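Local coordinates for protein endo-xylogalacturonan hydrolase A (Aspergillus tubingensis, PDB 4C2L) that hydrolyses xylogalacturonan, the xylose-substituted galacturonan backbone found in the hairy regions of pectin, as a secreted enzyme of glycoside hydrolase family 28, at residues A318-S329 / G349-V360. Sequence-based numbering, arbitrary orientation.
Sequences AKLTDIVVSSFS and GTCGISISGFDV
Strands 319-329 and 350-358, from neighbouring coils of the right-handed parallel beta-helix of family 28, pair in parallel with a beta bulge between Leu320 and Ile323. Ten backbone hydrogen bonds join them. In the straight middle they run almost linearly, as from Val325 N to Ser354 O (3.0 Å, 172° at the hydrogen). At the bulge, Gly352, the centre of an inverse gamma turn, donates to Leu320 O; Asp322, the extra residue, sits at the corner of the coil, and the ladder resumes where Ile323 N bonds to Gly352 O. Inside the coil the apolar side chains of the two strands pack together. Ile353 holds CG1 anti to its backbone N (chi1 178°) and is extended beyond it, which brings CD1 to Val325 CG2 at 3.7 Å, and Val325 CB lies 4.0 Å from Ile355 CG1. Val325 CG1 also covers one face of the Phe328 ring, near its rim. Phe358 sets CD1 3.9 Å from Phe328 CB, and Val360 CG2 reaches the same CB at 3.7 Å. On this inner side a water donates to Ser356 O (2.8 Å) and lies at the edge of the Phe358 ring, in its plane. Phe298 of strand 296-301 packs on Val325 and Ile353 from within, and Phe289 stacks on Phe328. On the outer face Ser326 CB meets Ser356 OG at 3.7 Å, while Ser326 OG bonds to Asn287. Another water joins Ser356 OG to Ser327 OG, the latter link weak. The chemistry is thus divided: aliphatic and aromatic side chains pack toward the interior, the outward face is mostly polar, with Val324 among the serines, and backbone bonds join one coil to the next.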
loop_
_atom_site.group_PDB
_atom_site.type_symbol
_atom_site.label_atom_id
_atom_site.label_comp_id
_atom_site.label_asym_id
_atom_site.label_seq_id
_atom_site.Cartn_x
_atom_site.Cartn_y
_atom_site.Cartn_z
ATOM N N ALA A 318 8.692 -19.431 -8.127
ATOM C CA ALA A 318 9.195 -18.235 -7.463
ATOM C C ALA A 318 10.436 -18.559 -6.626
ATOM O O ALA A 318 10.531 -19.618 -6.011
ATOM C CB ALA A 318 8.109 -17.608 -6.599
ATOM N N LYS A 319 11.397 -17.649 -6.638
ATOM C CA LYS A 319 12.598 -17.799 -5.849
ATOM C C LYS A 319 12.522 -16.911 -4.622
ATOM O O LYS A 319 12.829 -15.723 -4.699
ATOM C CB LYS A 319 13.835 -17.447 -6.684
ATOM C CG LYS A 319 15.128 -17.830 -5.987
ATOM C CD LYS A 319 16.350 -17.386 -6.780
ATOM C CE LYS A 319 17.628 -17.616 -5.977
ATOM N NZ LYS A 319 18.831 -17.320 -6.822
ATOM N N LEU A 320 12.105 -17.500 -3.502
ATOM C CA LEU A 320 12.013 -16.797 -2.244
ATOM C C LEU A 320 13.198 -17.213 -1.397
ATOM O O LEU A 320 13.404 -18.404 -1.152
ATOM C CB LEU A 320 10.697 -17.138 -1.526
ATOM C CG LEU A 320 9.414 -17.217 -2.385
ATOM C CD1 LEU A 320 8.217 -17.579 -1.517
ATOM C CD2 LEU A 320 9.132 -15.930 -3.141
ATOM N N THR A 321 14.002 -16.248 -0.988
ATOM C CA THR A 321 15.146 -16.551 -0.130
ATOM C C THR A 321 15.260 -15.537 0.997
ATOM O O THR A 321 14.889 -14.360 0.829
ATOM C CB THR A 321 16.484 -16.593 -0.922
ATOM O OG1 THR A 321 16.682 -15.345 -1.593
ATOM C CG2 THR A 321 16.493 -17.731 -1.941
ATOM N N ASP A 322 15.768 -15.999 2.142
ATOM C CA ASP A 322 15.970 -15.146 3.313
ATOM C C ASP A 322 14.698 -14.380 3.659
ATOM O O ASP A 322 14.712 -13.155 3.873
ATOM C CB ASP A 322 17.163 -14.204 3.116
ATOM C CG ASP A 322 18.484 -14.938 3.132
ATOM O OD1 ASP A 322 18.729 -15.697 4.090
ATOM O OD2 ASP A 322 19.279 -14.765 2.192
ATOM N N ILE A 323 13.598 -15.121 3.716
ATOM C CA ILE A 323 12.321 -14.580 4.187
ATOM C C ILE A 323 12.259 -14.919 5.671
ATOM O O ILE A 323 12.438 -16.072 6.059
ATOM C CB ILE A 323 11.097 -15.184 3.471
ATOM C CG1 ILE A 323 11.289 -15.206 1.938
ATOM C CG2 ILE A 323 9.809 -14.462 3.910
ATOM C CD1 ILE A 323 11.496 -13.855 1.277
ATOM N N VAL A 324 12.053 -13.902 6.495
ATOM C CA VAL A 324 12.031 -14.111 7.947
ATOM C C VAL A 324 10.697 -13.625 8.495
ATOM O O VAL A 324 10.269 -12.499 8.208
ATOM C CB VAL A 324 13.200 -13.379 8.629
ATOM C CG1 VAL A 324 13.069 -13.469 10.156
ATOM C CG2 VAL A 324 14.532 -13.956 8.145
ATOM N N VAL A 325 10.050 -14.482 9.276
ATOM C CA VAL A 325 8.790 -14.147 9.933
ATOM C C VAL A 325 9.108 -14.346 11.410
ATOM O O VAL A 325 9.348 -15.482 11.847
ATOM C CB VAL A 325 7.655 -15.078 9.456
ATOM C CG1 VAL A 325 6.371 -14.905 10.268
ATOM C CG2 VAL A 325 7.371 -14.879 7.976
ATOM N N SER A 326 9.139 -13.255 12.166
ATOM C CA SER A 326 9.566 -13.327 13.569
ATOM C C SER A 326 8.655 -12.545 14.503
ATOM O O SER A 326 8.214 -11.446 14.172
ATOM C CB SER A 326 11.012 -12.851 13.720
ATOM O OG SER A 326 11.220 -11.555 13.149
ATOM N N SER A 327 8.377 -13.132 15.669
ATOM C CA SER A 327 7.613 -12.481 16.727
ATOM C C SER A 327 6.232 -12.071 16.257
ATOM O O SER A 327 5.925 -10.875 16.187
ATOM C CB SER A 327 8.370 -11.265 17.278
ATOM O OG SER A 327 9.566 -11.650 17.921
ATOM N N PHE A 328 5.418 -13.054 15.888
ATOM C CA PHE A 328 4.016 -12.821 15.591
ATOM C C PHE A 328 3.204 -13.277 16.797
ATOM O O PHE A 328 3.412 -14.383 17.319
ATOM C CB PHE A 328 3.565 -13.612 14.366
ATOM C CG PHE A 328 3.820 -12.922 13.047
ATOM C CD1 PHE A 328 5.060 -12.354 12.753
ATOM C CD2 PHE A 328 2.813 -12.879 12.078
ATOM C CE1 PHE A 328 5.288 -11.737 11.525
ATOM C CE2 PHE A 328 3.038 -12.270 10.844
ATOM C CZ PHE A 328 4.273 -11.695 10.570
ATOM N N SER A 329 2.265 -12.446 17.219
ATOM C CA SER A 329 1.371 -12.845 18.300
ATOM C C SER A 329 -0.068 -12.466 17.996
ATOM O O SER A 329 -0.345 -11.756 17.023
ATOM C CB SER A 329 1.842 -12.238 19.620
ATOM O OG SER A 329 1.834 -10.821 19.547
ATOM N N GLY A 349 9.742 -23.910 -7.030
ATOM C CA GLY A 349 10.411 -22.721 -6.544
ATOM C C GLY A 349 11.312 -22.975 -5.356
ATOM O O GLY A 349 11.508 -24.124 -4.925
ATOM N N THR A 350 11.856 -21.892 -4.831
ATOM C CA THR A 350 12.613 -21.921 -3.596
ATOM C C THR A 350 11.757 -21.247 -2.542
ATOM O O THR A 350 11.217 -20.165 -2.777
ATOM C CB THR A 350 13.941 -21.166 -3.773
ATOM O OG1 THR A 350 14.621 -21.686 -4.929
ATOM C CG2 THR A 350 14.834 -21.337 -2.568
ATOM N N CYS A 351 11.648 -21.886 -1.383
ATOM C CA CYS A 351 10.750 -21.433 -0.325
ATOM C C CYS A 351 11.570 -21.139 0.925
ATOM O O CYS A 351 11.390 -21.773 1.968
ATOM C CB CYS A 351 9.702 -22.518 -0.066
ATOM S SG CYS A 351 8.350 -22.046 1.048
ATOM N N GLY A 352 12.475 -20.172 0.816
ATOM C CA GLY A 352 13.457 -19.922 1.855
ATOM C C GLY A 352 12.874 -19.073 2.970
ATOM O O GLY A 352 13.281 -17.929 3.161
ATOM N N ILE A 353 11.935 -19.649 3.708
ATOM C CA ILE A 353 11.293 -18.935 4.814
ATOM C C ILE A 353 11.628 -19.574 6.155
ATOM O O ILE A 353 11.653 -20.803 6.281
ATOM C CB ILE A 353 9.765 -18.754 4.591
ATOM C CG1 ILE A 353 9.104 -18.048 5.790
ATOM C CG2 ILE A 353 9.075 -20.055 4.226
ATOM C CD1 ILE A 353 7.670 -17.613 5.524
ATOM N N SER A 354 11.943 -18.730 7.129
ATOM C CA SER A 354 12.222 -19.156 8.503
ATOM C C SER A 354 11.267 -18.442 9.461
ATOM O O SER A 354 11.180 -17.213 9.416
ATOM C CB SER A 354 13.672 -18.820 8.857
ATOM O OG SER A 354 14.002 -19.226 10.175
ATOM N N ILE A 355 10.593 -19.200 10.319
ATOM C CA ILE A 355 9.615 -18.650 11.236
ATOM C C ILE A 355 10.081 -18.880 12.665
ATOM O O ILE A 355 10.504 -19.989 13.013
ATOM C CB ILE A 355 8.235 -19.286 11.013
ATOM C CG1 ILE A 355 7.803 -19.100 9.554
ATOM C CG2 ILE A 355 7.200 -18.681 11.965
ATOM C CD1 ILE A 355 6.576 -19.885 9.157
ATOM N N SER A 356 10.027 -17.833 13.481
ATOM C CA SER A 356 10.367 -17.959 14.908
ATOM C C SER A 356 9.431 -17.091 15.749
ATOM O O SER A 356 8.865 -16.114 15.255
ATOM C CB SER A 356 11.815 -17.572 15.178
ATOM O OG SER A 356 12.040 -16.216 14.850
ATOM N N GLY A 357 9.274 -17.445 17.022
ATOM C CA GLY A 357 8.384 -16.691 17.908
ATOM C C GLY A 357 6.993 -16.533 17.322
ATOM O O GLY A 357 6.389 -15.451 17.397
ATOM N N PHE A 358 6.482 -17.602 16.725
ATOM C CA PHE A 358 5.175 -17.568 16.097
ATOM C C PHE A 358 4.163 -18.068 17.116
ATOM O O PHE A 358 3.996 -19.274 17.289
ATOM C CB PHE A 358 5.186 -18.458 14.857
ATOM C CG PHE A 358 3.987 -18.298 13.971
ATOM C CD1 PHE A 358 3.895 -17.233 13.084
ATOM C CD2 PHE A 358 2.966 -19.240 13.998
ATOM C CE1 PHE A 358 2.795 -17.099 12.253
ATOM C CE2 PHE A 358 1.861 -19.116 13.168
ATOM C CZ PHE A 358 1.776 -18.042 12.293
ATOM N N ASP A 359 3.502 -17.136 17.795
ATOM C CA ASP A 359 2.662 -17.469 18.949
ATOM C C ASP A 359 1.186 -17.227 18.672
ATOM O O ASP A 359 0.395 -17.046 19.590
ATOM C CB ASP A 359 3.108 -16.667 20.174
ATOM C CG ASP A 359 4.494 -17.073 20.672
ATOM O OD1 ASP A 359 4.976 -18.169 20.306
ATOM O OD2 ASP A 359 5.109 -16.292 21.433
ATOM N N VAL A 360 0.818 -17.253 17.402
ATOM C CA VAL A 360 -0.544 -16.978 16.977
ATOM C C VAL A 360 -1.452 -18.197 17.106
ATOM O O VAL A 360 -1.080 -19.314 16.734
ATOM C CB VAL A 360 -0.554 -16.429 15.529
ATOM C CG1 VAL A 360 -1.961 -16.030 15.118
ATOM C CG2 VAL A 360 0.367 -15.226 15.436
HETATM O O HOH W 1 11.132 -14.488 17.111
HETATM O O HOH W 2 6.610 -15.516 13.798
#